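Local structure of Low molecular weight protein-tyrosine-phosphatase YfkJ (Bacillus subtilis, 4ETM) at residues Gly27-Ser32 against Gly61-Asn66; Met34-Phe39 against Asp84-Arg89; Pro141-Tyr144 against Asn148-Glu151. The protein dephosphorylates phosphotyrosine-containing proteins, as a low molecular weight protein tyrosine phosphatase, and is involved in ethanol stress resistance. All coordinates share one frame; numbering follows the deposited sequence.

Interaction 1: Gly27-Ser32 against Gly61-Asn66. With K (potassium ion), chain E; PO4 (phosphate ion), chain C.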
ATOM      1  N   GLY A  27      -1.560  13.436   0.086  1.00 11.55           N
ATOM      2  CA  GLY A  27      -2.168  14.727  -0.201  1.00 14.34           C
ATOM      3  C   GLY A  27      -1.423  15.595  -1.191  1.00 11.38           C
ATOM      4  O   GLY A  27      -1.977  16.536  -1.766  1.00 11.72           O
ATOM      5  N   ASN A  28      -0.152  15.280  -1.368  1.00 10.42           N
ATOM      6  CA  ASN A  28       0.759  16.102  -2.143  1.00 12.24           C
ATOM      7  C   ASN A  28       0.830  17.546  -1.611  1.00  9.23           C
ATOM      8  O   ASN A  28       0.904  18.521  -2.354  1.00 11.27           O
ATOM      9  CB  ASN A  28       0.439  15.980  -3.620  1.00 11.60           C
ATOM     10  CG  ASN A  28       1.442  16.675  -4.499  1.00  9.96           C
ATOM     11  OD1 ASN A  28       1.035  17.351  -5.420  1.00 12.63           O
ATOM     12  ND2 ASN A  28       2.745  16.533  -4.221  1.00 12.54           N
ATOM     13  N   ILE A  29       0.826  17.655  -0.289  1.00  8.92           N
ATOM     14  CA  ILE A  29       1.099  18.932   0.373  1.00 11.33           C
ATOM     15  C   ILE A  29       2.197  18.857   1.442  1.00 11.46           C
ATOM     16  O   ILE A  29       2.837  19.859   1.742  1.00 12.80           O
ATOM     17  CB  ILE A  29      -0.172  19.584   0.987  1.00  9.92           C
ATOM     18  CG1 ILE A  29      -0.920  18.595   1.893  1.00 14.74           C
ATOM     19  CG2 ILE A  29      -1.059  20.130  -0.109  1.00 13.02           C
ATOM     20  CD1 ILE A  29      -1.881  19.284   2.870  1.00 19.13           C
ATOM     21  N   CYS A  30       2.413  17.688   2.020  1.00 11.90           N
ATOM     22  CA  CYS A  30       3.450  17.573   3.052  1.00 12.46           C
ATOM     23  C   CYS A  30       4.725  16.865   2.564  1.00 13.75           C
ATOM     24  O   CYS A  30       5.766  17.510   2.356  1.00 13.94           O
ATOM     25  CB  CYS A  30       2.904  16.891   4.307  1.00 10.76           C
ATOM     26  SG  CYS A  30       1.508  17.727   5.102  1.00 13.85           S
ATOM     27  N   ARG A  31       4.639  15.556   2.351  1.00 12.83           N
ATOM     28  CA  ARG A  31       5.824  14.736   2.093  1.00 10.47           C
ATOM     29  C   ARG A  31       6.420  14.844   0.693  1.00 11.05           C
ATOM     30  O   ARG A  31       7.613  15.171   0.562  1.00  9.66           O
ATOM     31  CB  ARG A  31       5.549  13.266   2.425  1.00 12.47           C
ATOM     32  CG  ARG A  31       5.357  13.011   3.917  1.00 12.26           C
ATOM     33  CD  ARG A  31       4.734  11.661   4.164  1.00 12.37           C
ATOM     34  NE  ARG A  31       3.356  11.628   3.682  1.00 10.27           N
ATOM     35  CZ  ARG A  31       2.631  10.524   3.593  1.00 10.25           C
ATOM     36  NH1 ARG A  31       3.146   9.349   3.940  1.00 12.48           N
ATOM     37  NH2 ARG A  31       1.391  10.607   3.127  1.00 13.05           N
ATOM     38  N   SER A  32       5.628  14.551  -0.339  1.00 12.29           N
ATOM     39  CA  SER A  32       6.165  14.558  -1.693  1.00  9.80           C
ATOM     40  C   SER A  32       6.669  15.939  -2.146  1.00 10.01           C
ATOM     41  O   SER A  32       7.685  16.001  -2.833  1.00 12.61           O
ATOM     42  CB  SER A  32       5.248  13.883  -2.724  1.00 10.80           C
ATOM     43  OG  SER A  32       4.000  14.542  -2.825  1.00 13.05           O
ATOM     44  N   GLY A  61      -7.285  13.866  -3.880  1.00 14.34           N
ATOM     45  CA  GLY A  61      -7.523  15.113  -4.589  1.00 14.49           C
ATOM     46  C   GLY A  61      -7.973  16.284  -3.737  1.00 11.41           C
ATOM     47  O   GLY A  61      -8.355  17.325  -4.279  1.00 14.14           O
ATOM     48  N   TRP A  62      -7.914  16.155  -2.417  1.00 12.69           N
ATOM     49  CA  TRP A  62      -8.433  17.208  -1.543  1.00 11.31           C
ATOM     50  C   TRP A  62      -7.729  18.550  -1.693  1.00 13.44           C
ATOM     51  O   TRP A  62      -8.337  19.579  -1.463  1.00 16.16           O
ATOM     52  CB  TRP A  62      -8.328  16.797  -0.075  1.00 13.23           C
ATOM     53  CG  TRP A  62      -8.790  15.443   0.191  1.00 17.74           C
ATOM     54  CD1 TRP A  62     -10.082  15.036   0.400  1.00 15.96           C
ATOM     55  CD2 TRP A  62      -7.977  14.277   0.279  1.00 15.94           C
ATOM     56  NE1 TRP A  62     -10.109  13.682   0.621  1.00 19.29           N
ATOM     57  CE2 TRP A  62      -8.831  13.191   0.551  1.00 17.97           C
ATOM     58  CE3 TRP A  62      -6.599  14.043   0.162  1.00 13.98           C
ATOM     59  CZ2 TRP A  62      -8.357  11.890   0.707  1.00 17.87           C
ATOM     60  CZ3 TRP A  62      -6.135  12.753   0.300  1.00 14.17           C
ATOM     61  CH2 TRP A  62      -7.007  11.692   0.580  1.00 18.58           C
ATOM     62  N   HIS A  63      -6.454  18.537  -2.087  1.00 13.44           N
ATOM     63  CA  HIS A  63      -5.640  19.749  -2.009  1.00 13.93           C
ATOM     64  C   HIS A  63      -5.150  20.250  -3.354  1.00 15.79           C
ATOM     65  O   HIS A  63      -4.324  21.156  -3.409  1.00 18.09           O
ATOM     66  CB  HIS A  63      -4.426  19.486  -1.126  1.00 15.22           C
ATOM     67  CG  HIS A  63      -4.761  18.852   0.184  1.00 14.82           C
ATOM     68  ND1 HIS A  63      -5.554  19.467   1.137  1.00 15.06           N
ATOM     69  CD2 HIS A  63      -4.410  17.654   0.709  1.00 15.91           C
ATOM     70  CE1 HIS A  63      -5.666  18.676   2.185  1.00 16.75           C
ATOM     71  NE2 HIS A  63      -4.977  17.573   1.954  1.00 13.60           N
ATOM     72  N   ILE A  64      -5.657  19.658  -4.427  1.00 13.69           N
ATOM     73  CA  ILE A  64      -5.297  20.074  -5.779  1.00 14.76           C
ATOM     74  C   ILE A  64      -5.228  21.594  -5.950  1.00 17.39           C
ATOM     75  O   ILE A  64      -6.182  22.329  -5.641  1.00 16.51           O
ATOM     76  CB  ILE A  64      -6.247  19.469  -6.834  1.00 14.37           C
ATOM     77  CG1 ILE A  64      -6.112  17.950  -6.859  1.00 15.55           C
ATOM     78  CG2 ILE A  64      -5.973  20.084  -8.196  1.00 17.24           C
ATOM     79  CD1 ILE A  64      -7.105  17.228  -7.747  1.00 15.23           C
ATOM     80  N   GLY A  65      -4.071  22.060  -6.410  1.00 16.80           N
ATOM     81  CA  GLY A  65      -3.875  23.474  -6.677  1.00 16.22           C
ATOM     82  C   GLY A  65      -3.308  24.281  -5.520  1.00 20.62           C
ATOM     83  O   GLY A  65      -3.002  25.466  -5.687  1.00 21.67           O
ATOM     84  N   ASN A  66      -3.174  23.657  -4.354  1.00 18.43           N
ATOM     85  CA  ASN A  66      -2.628  24.338  -3.182  1.00 18.30           C
ATOM     86  C   ASN A  66      -1.111  24.194  -3.044  1.00 19.10           C
ATOM     87  O   ASN A  66      -0.537  23.192  -3.467  1.00 17.75           O
ATOM     88  CB  ASN A  66      -3.332  23.847  -1.918  1.00 20.43           C
ATOM     89  CG  ASN A  66      -4.841  24.077  -1.973  1.00 24.90           C
ATOM     90  OD1 ASN A  66      -5.335  24.861  -2.788  1.00 30.05           O
ATOM     91  ND2 ASN A  66      -5.574  23.393  -1.108  1.00 29.61           N
TER
HETATM   92  K     K E 203       2.931  18.886  -7.446  1.00 16.69           K
HETATM   93  P   PO4 C 201       0.893  14.410   2.607  1.00 12.06           P
HETATM   94  O1  PO4 C 201       0.134  14.733   3.879  1.00 12.12           O
HETATM   95  O2  PO4 C 201       0.653  15.542   1.663  1.00 13.68           O
HETATM   96  O3  PO4 C 201       0.393  13.111   2.055  1.00 10.90           O
HETATM   97  O4  PO4 C 201       2.354  14.174   2.938  1.00 13.13           O
HETATM   98  O   HOH W   1      -4.576  16.512  -2.821  1.00 14.80           O
HETATM   99  O   HOH W   2       1.886  21.281  -2.569  1.00 18.94           O
HETATM  100  O   HOH W   3       3.757  20.134  -4.532  1.00 24.46           O

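Interaction 2: Met34-Phe39 against Asp84-Arg89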
ATOM      1  N   MET A  34       8.063  18.082  -0.206  1.00 11.40           N
ATOM      2  CA  MET A  34       9.331  18.224   0.519  1.00 11.08           C
ATOM      3  C   MET A  34      10.401  17.397  -0.177  1.00 14.33           C
ATOM      4  O   MET A  34      11.536  17.843  -0.323  1.00 15.72           O
ATOM      5  CB  MET A  34       9.187  17.777   1.973  1.00 14.93           C
ATOM      6  CG  MET A  34      10.379  18.136   2.839  1.00 16.78           C
ATOM      7  SD  MET A  34      10.366  17.474   4.528  1.00 15.61           S
ATOM      8  CE  MET A  34       8.948  18.286   5.256  1.00 17.16           C
ATOM      9  N   ALA A  35      10.020  16.201  -0.623  1.00 12.11           N
ATOM     10  CA  ALA A  35      10.972  15.321  -1.286  1.00 11.95           C
ATOM     11  C   ALA A  35      11.375  15.895  -2.637  1.00 13.67           C
ATOM     12  O   ALA A  35      12.561  15.940  -2.967  1.00 16.62           O
ATOM     13  CB  ALA A  35      10.409  13.933  -1.444  1.00 14.77           C
ATOM     14  N   GLU A  36      10.386  16.331  -3.409  1.00 13.97           N
ATOM     15  CA  GLU A  36      10.650  16.991  -4.685  1.00 15.59           C
ATOM     16  C   GLU A  36      11.693  18.119  -4.557  1.00 15.50           C
ATOM     17  O   GLU A  36      12.712  18.127  -5.263  1.00 16.70           O
ATOM     18  CB  GLU A  36       9.337  17.520  -5.288  1.00 13.42           C
ATOM     19  CG  GLU A  36       9.522  18.072  -6.703  1.00 13.93           C
ATOM     20  CD  GLU A  36       8.403  18.979  -7.150  1.00 15.33           C
ATOM     21  OE1 GLU A  36       8.673  19.834  -8.029  1.00 20.63           O
ATOM     22  OE2 GLU A  36       7.266  18.838  -6.651  1.00 16.70           O
ATOM     23  N   ALA A  37      11.449  19.051  -3.647  1.00 16.57           N
ATOM     24  CA  ALA A  37      12.324  20.203  -3.458  1.00 15.16           C
ATOM     25  C   ALA A  37      13.701  19.783  -2.975  1.00 14.50           C
ATOM     26  O   ALA A  37      14.716  20.273  -3.469  1.00 18.47           O
ATOM     27  CB  ALA A  37      11.699  21.172  -2.476  1.00 19.91           C
ATOM     28  N   ILE A  38      13.743  18.883  -1.996  1.00 17.32           N
ATOM     29  CA  ILE A  38      15.019  18.441  -1.442  1.00 14.37           C
ATOM     30  C   ILE A  38      15.830  17.675  -2.476  1.00 22.34           C
ATOM     31  O   ILE A  38      17.019  17.926  -2.656  1.00 24.33           O
ATOM     32  CB  ILE A  38      14.808  17.566  -0.186  1.00 16.36           C
ATOM     33  CG1 ILE A  38      14.386  18.445   0.988  1.00 17.31           C
ATOM     34  CG2 ILE A  38      16.073  16.794   0.162  1.00 21.22           C
ATOM     35  CD1 ILE A  38      14.129  17.659   2.264  1.00 19.98           C
ATOM     36  N   PHE A  39      15.177  16.748  -3.166  1.00 19.88           N
ATOM     37  CA  PHE A  39      15.853  15.948  -4.177  1.00 19.46           C
ATOM     38  C   PHE A  39      16.393  16.823  -5.296  1.00 18.97           C
ATOM     39  O   PHE A  39      17.503  16.599  -5.795  1.00 19.84           O
ATOM     40  CB  PHE A  39      14.898  14.900  -4.740  1.00 18.40           C
ATOM     41  CG  PHE A  39      15.481  14.096  -5.840  1.00 15.87           C
ATOM     42  CD1 PHE A  39      16.202  12.946  -5.568  1.00 14.76           C
ATOM     43  CD2 PHE A  39      15.309  14.482  -7.156  1.00 17.45           C
ATOM     44  CE1 PHE A  39      16.734  12.199  -6.594  1.00 19.94           C
ATOM     45  CE2 PHE A  39      15.846  13.741  -8.184  1.00 23.83           C
ATOM     46  CZ  PHE A  39      16.547  12.597  -7.902  1.00 18.02           C
ATOM     47  N   ASP A  84       9.102  27.629  -5.134  1.00 29.87           N
ATOM     48  CA  ASP A  84       8.355  28.511  -6.027  1.00 36.37           C
ATOM     49  C   ASP A  84       7.605  27.738  -7.111  1.00 33.25           C
ATOM     50  O   ASP A  84       8.192  26.935  -7.836  1.00 36.90           O
ATOM     51  CB  ASP A  84       9.311  29.529  -6.666  1.00 48.41           C
ATOM     52  CG  ASP A  84       8.618  30.457  -7.652  1.00 58.12           C
ATOM     53  OD1 ASP A  84       8.066  31.489  -7.214  1.00 57.46           O
ATOM     54  OD2 ASP A  84       8.638  30.162  -8.869  1.00 65.09           O
ATOM     55  N   GLY A  85       6.299  27.967  -7.199  1.00 28.45           N
ATOM     56  CA  GLY A  85       5.490  27.360  -8.240  1.00 29.95           C
ATOM     57  C   GLY A  85       5.030  25.937  -7.976  1.00 26.05           C
ATOM     58  O   GLY A  85       4.358  25.338  -8.818  1.00 32.41           O
ATOM     59  N   MET A  86       5.391  25.385  -6.822  1.00 24.66           N
ATOM     60  CA  MET A  86       4.966  24.028  -6.481  1.00 21.95           C
ATOM     61  C   MET A  86       3.531  24.035  -5.951  1.00 20.02           C
ATOM     62  O   MET A  86       3.237  24.685  -4.941  1.00 24.32           O
ATOM     63  CB  MET A  86       5.955  23.366  -5.508  1.00 20.90           C
ATOM     64  CG  MET A  86       7.360  23.211  -6.125  1.00 26.14           C
ATOM     65  SD  MET A  86       8.663  22.577  -5.044  1.00 22.84           S
ATOM     66  CE  MET A  86       7.799  21.197  -4.312  1.00 18.74           C
ATOM     67  N   LEU A  87       2.638  23.334  -6.652  1.00 15.10           N
ATOM     68  CA  LEU A  87       1.208  23.360  -6.332  1.00 18.55           C
ATOM     69  C   LEU A  87       0.605  21.982  -6.479  1.00 20.45           C
ATOM     70  O   LEU A  87       0.668  21.423  -7.559  1.00 33.96           O
ATOM     71  CB  LEU A  87       0.465  24.257  -7.313  1.00 22.58           C
ATOM     72  CG  LEU A  87       0.716  25.753  -7.325  1.00 25.13           C
ATOM     73  CD1 LEU A  87      -0.082  26.357  -8.463  1.00 24.86           C
ATOM     74  CD2 LEU A  87       0.298  26.339  -5.991  1.00 24.00           C
ATOM     75  N   ALA A  88      -0.068  21.480  -5.455  1.00 14.96           N
ATOM     76  CA  ALA A  88      -0.558  20.104  -5.444  1.00 14.15           C
ATOM     77  C   ALA A  88      -1.337  19.654  -6.684  1.00 14.20           C
ATOM     78  O   ALA A  88      -2.118  20.420  -7.263  1.00 17.59           O
ATOM     79  CB  ALA A  88      -1.397  19.852  -4.195  1.00 13.76           C
ATOM     80  N   ARG A  89      -1.131  18.396  -7.053  1.00 12.20           N
ATOM     81  CA  ARG A  89      -1.870  17.768  -8.142  1.00 12.22           C
ATOM     82  C   ARG A  89      -2.075  16.301  -7.825  1.00 15.63           C
ATOM     83  O   ARG A  89      -1.367  15.732  -6.990  1.00 17.71           O
ATOM     84  CB  ARG A  89      -1.145  17.928  -9.479  1.00 16.35           C
ATOM     85  CG  ARG A  89      -0.039  16.907  -9.747  1.00 18.11           C
ATOM     86  CD  ARG A  89       0.587  17.177 -11.120  1.00 12.44           C
ATOM     87  NE  ARG A  89       1.751  16.348 -11.413  1.00 17.53           N
ATOM     88  CZ  ARG A  89       1.683  15.131 -11.945  1.00 19.48           C
ATOM     89  NH1 ARG A  89       0.501  14.584 -12.234  1.00 16.99           N
ATOM     90  NH2 ARG A  89       2.795  14.458 -12.180  1.00 17.83           N
TER

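Interaction 3: Pro141-Tyr144 against Asn148-Glu151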
ATOM      1  N   PRO A 141       6.240   8.718   7.767  1.00 16.23           N
ATOM      2  CA  PRO A 141       4.959   9.055   8.405  1.00 18.83           C
ATOM      3  C   PRO A 141       4.320  10.312   7.828  1.00 14.14           C
ATOM      4  O   PRO A 141       5.020  11.228   7.385  1.00 15.99           O
ATOM      5  CB  PRO A 141       5.331   9.265   9.882  1.00 17.95           C
ATOM      6  CG  PRO A 141       6.680   8.689  10.035  1.00 21.13           C
ATOM      7  CD  PRO A 141       7.361   8.812   8.714  1.00 18.49           C
ATOM      8  N   ASP A 142       2.996  10.351   7.840  1.00 13.48           N
ATOM      9  CA  ASP A 142       2.263  11.481   7.281  1.00 16.25           C
ATOM     10  C   ASP A 142       2.085  12.541   8.355  1.00 15.41           C
ATOM     11  O   ASP A 142       1.321  12.341   9.282  1.00 15.15           O
ATOM     12  CB  ASP A 142       0.899  11.006   6.792  1.00 13.80           C
ATOM     13  CG  ASP A 142       0.149  12.064   6.012  1.00 12.12           C
ATOM     14  OD1 ASP A 142       0.607  13.213   5.966  1.00 12.34           O
ATOM     15  OD2 ASP A 142      -0.931  11.734   5.468  1.00 17.54           O
ATOM     16  N   PRO A 143       2.770  13.683   8.211  1.00 16.72           N
ATOM     17  CA  PRO A 143       2.739  14.750   9.215  1.00 16.70           C
ATOM     18  C   PRO A 143       1.431  15.535   9.180  1.00 17.25           C
ATOM     19  O   PRO A 143       1.147  16.286  10.114  1.00 19.76           O
ATOM     20  CB  PRO A 143       3.927  15.626   8.817  1.00 15.59           C
ATOM     21  CG  PRO A 143       4.003  15.470   7.366  1.00 15.14           C
ATOM     22  CD  PRO A 143       3.599  14.049   7.048  1.00 15.75           C
ATOM     23  N   TYR A 144       0.623  15.333   8.138  1.00 18.73           N
ATOM     24  CA  TYR A 144      -0.719  15.902   8.123  1.00 20.94           C
ATOM     25  C   TYR A 144      -1.461  15.335   9.322  1.00 22.09           C
ATOM     26  O   TYR A 144      -2.248  16.028   9.956  1.00 23.19           O
ATOM     27  CB  TYR A 144      -1.457  15.533   6.830  1.00 18.47           C
ATOM     28  CG  TYR A 144      -2.806  16.204   6.646  1.00 20.67           C
ATOM     29  CD1 TYR A 144      -2.907  17.456   6.061  1.00 19.61           C
ATOM     30  CD2 TYR A 144      -3.974  15.581   7.067  1.00 24.99           C
ATOM     31  CE1 TYR A 144      -4.129  18.069   5.895  1.00 19.91           C
ATOM     32  CE2 TYR A 144      -5.203  16.184   6.913  1.00 22.65           C
ATOM     33  CZ  TYR A 144      -5.278  17.429   6.321  1.00 25.23           C
ATOM     34  OH  TYR A 144      -6.519  18.026   6.168  1.00 27.67           O
ATOM     35  N   ASN A 148       4.362  15.849  12.980  1.00 16.92           N
ATOM     36  CA  ASN A 148       5.808  15.837  13.145  1.00 16.22           C
ATOM     37  C   ASN A 148       6.524  16.055  11.824  1.00 15.21           C
ATOM     38  O   ASN A 148       6.820  15.116  11.087  1.00 15.83           O
ATOM     39  CB  ASN A 148       6.266  14.545  13.813  1.00 23.19           C
ATOM     40  CG  ASN A 148       7.697  14.617  14.280  1.00 17.26           C
ATOM     41  OD1 ASN A 148       8.498  15.385  13.736  1.00 17.33           O
ATOM     42  ND2 ASN A 148       8.038  13.804  15.267  1.00 17.18           N
ATOM     43  N   PHE A 149       6.810  17.314  11.545  1.00 15.66           N
ATOM     44  CA  PHE A 149       7.515  17.669  10.327  1.00 16.28           C
ATOM     45  C   PHE A 149       9.017  17.470  10.438  1.00 15.35           C
ATOM     46  O   PHE A 149       9.679  17.222   9.437  1.00 17.62           O
ATOM     47  CB  PHE A 149       7.160  19.095   9.903  1.00 14.37           C
ATOM     48  CG  PHE A 149       5.786  19.206   9.304  1.00 14.18           C
ATOM     49  CD1 PHE A 149       4.666  19.258  10.130  1.00 18.32           C
ATOM     50  CD2 PHE A 149       5.605  19.236   7.924  1.00 16.69           C
ATOM     51  CE1 PHE A 149       3.394  19.353   9.591  1.00 16.38           C
ATOM     52  CE2 PHE A 149       4.334  19.319   7.378  1.00 21.14           C
ATOM     53  CZ  PHE A 149       3.224  19.376   8.222  1.00 15.67           C
ATOM     54  N   GLU A 150       9.544  17.535  11.658  1.00 18.23           N
ATOM     55  CA  GLU A 150      10.977  17.372  11.865  1.00 18.58           C
ATOM     56  C   GLU A 150      11.458  15.972  11.481  1.00 19.08           C
ATOM     57  O   GLU A 150      12.476  15.834  10.798  1.00 17.79           O
ATOM     58  CB  GLU A 150      11.359  17.684  13.303  1.00 18.60           C
ATOM     59  CG  GLU A 150      11.337  19.156  13.632  1.00 23.78           C
ATOM     60  CD  GLU A 150      12.615  19.875  13.259  1.00 24.56           C
ATOM     61  OE1 GLU A 150      12.819  21.018  13.720  1.00 30.18           O
ATOM     62  OE2 GLU A 150      13.434  19.293  12.529  1.00 28.99           O
ATOM     63  N   GLU A 151      10.736  14.929  11.889  1.00 17.93           N
ATOM     64  CA  GLU A 151      11.210  13.573  11.618  1.00 20.44           C
ATOM     65  C   GLU A 151      11.025  13.241  10.135  1.00 17.24           C
ATOM     66  O   GLU A 151      11.790  12.456   9.578  1.00 19.27           O
ATOM     67  CB  GLU A 151      10.507  12.543  12.505  1.00 25.79           C
ATOM     68  CG  GLU A 151       9.067  12.272  12.134  1.00 22.43           C
ATOM     69  CD  GLU A 151       8.432  11.156  12.964  1.00 27.56           C
ATOM     70  OE1 GLU A 151       7.226  10.899  12.771  1.00 27.27           O
ATOM     71  OE2 GLU A 151       9.130  10.538  13.798  1.00 29.67           O
TER

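Interaction 1: Gly27-Ser32 against Gly61-Asn66
G27 and H63 face each other with CA atoms 6.4 Å apart, where the CX5R phosphate-binding loop (P-loop) of the tyrosine phosphatases meets the irregular loop G61-N66, a type I turn followed by a type II turn. I29 supplies most of the apolar contact. With CG1 set between its backbone N and C (chi1 52°), the side chain reaches H63 twice: CG2 lies against H63 CB, while CD1 sits above the imidazole centre, 3.7 Å from the centroid, a CH-pi contact. W62 CB covers the opposite face. G27, lacking a side chain, lets the imidazole edge approach.

The loop's other side holds a phosphate ion, probably from the crystallisation liquor. Backbone N-H groups of G27, I29, C30 and R31 point into it. R31, bent at chi3 (-68°), meets two oxygens with its guanidinium edge: NE binds O4 at 2.8 Å, nearly straight, and NH2 binds O3 at 2.9 Å. D106 forms a salt bridge with R31 NH1 and probably helps orient it. N28, buried, sends OD1 to a potassium ion that S56 O also binds. Between the segments, a water donates to G27 O at 2.8 Å and accepts from H63 N.

Interaction 2: Met34-Phe39 against Asp84-Arg89
Both oxygens of the E36 carboxylate have polar partners, OE2 in a hydrogen bond with S56 OG and OE1 in a salt bridge with R40, and onto this buried group M86 lays its terminal methyl, with M86 CE 3.4 Å from E36 OE2. The setting is the beta-alpha-beta crossover of the four-stranded parallel sheet: E36 and A37 belong to helix 31-45, which joins the neighbouring strands 19-25 and 52-58, and M86 lies in the irregular segment between helices 70-78 and 93-98.

The two long side chains approach from opposite directions. E36 leaves the helix with CG anti to its own N (chi1 -173°) and continues extended, which carries the carboxylate beyond the helix surface to S56 of strand 52-58. M86 runs straight through chi2 and then bends at chi3 (47°), and this bend swings CE toward the acid, 3.7 Å from E36 CD. SD stays farther back, 4.1 Å from E36 OE1. A flexible, unbranched thioether suits this place because it can pack against both the carboxylate and the apolar helix surface beside it.

That apolar surface is A37, whose methyl meets the sulfur side of M86; the backbones stay apart, the CA atoms of A37 and M86 being 8.8 Å from each other. L76 of helix 70-78 and I81 also pack on A37, and E36, A37 and M86 are all buried. With its charge paired to R40 and a potassium ion about 4 Å from its side chain, the acid probably tolerates burial. The contact ends with A37 CB 4.2 Å from M86 SD.

Interaction 3: Pro141-Tyr144 against Asn148-Glu151
P143 and F149 form the tight half of this contact, in which the catalytic Asp-Pro loop of the low molecular weight phosphatases folds back on the start of helix 149-170. The pyrrolidine lies over one face of the phenyl ring and crosses it at about a right angle. P143 CB stands 3.7 Å from the centroid and only 6° off the ring normal, a well-centred CH-pi contact, while CG leans toward the far side of the ring, 3.9 Å from F149 CE2. F149 gets there with CG anti to the carbonyl carbon (chi1 -75°), which carries the ring back over the proline. P143 CB also touches N148 O at 3.7 Å. Proline suits the first turn of helix 143-146, where a residue needs no N-H for the helical bonding, and its rigid ring holds CB and CG against the flat phenyl face. C30 packs against both, and the side chain of P143 lies about 4 Å from the phosphate, so the proline helps to line the pocket.

P143 is buried and meets the whole ring face; the other half is looser, made by a few atoms of the partly exposed P141 and E151. There E151 reaches out with CG in the crowded position between N and the carbonyl carbon (chi1 73°) and then runs extended, so that E151 OE1 lies against P141 CB and, at 3.6 Å, P141 CG, a contact of packing alone.

The residue just before each helix caps it with its short polar side chain. N148 OD1 accepts from E151 N at 2.9 Å, the donor standing above the carbonyl plane. D142, the proton donor of the reaction, is the N-cap of helix 143-146: its OD1 takes the N-H of Y144 at 3.0 Å, from above the carboxylate plane.

Interactions 1 and 3 border the active site, which contains the nucleophile C25, R31 and D142, while interaction 2 lies farther off, the E36 side chain about 9 Å from that of C25. Interactions 1 and 2, centred 10 Å apart, share helix 31-45: its start closes the phosphate loop and its next turns carry E36. Their loops also join, with N66 O and A88 N 2.7 Å apart in a probable hydrogen bond, and N28 OD1 accepts from R89 N. Interaction 3 comes to the same phosphate through P143; C30 CB touches P143 CG at 3.5 Å, and R31 NH2 makes a long, weak ion pair with D142 OD2. Interactions 2 and 3, centred 16 Å apart, do not touch.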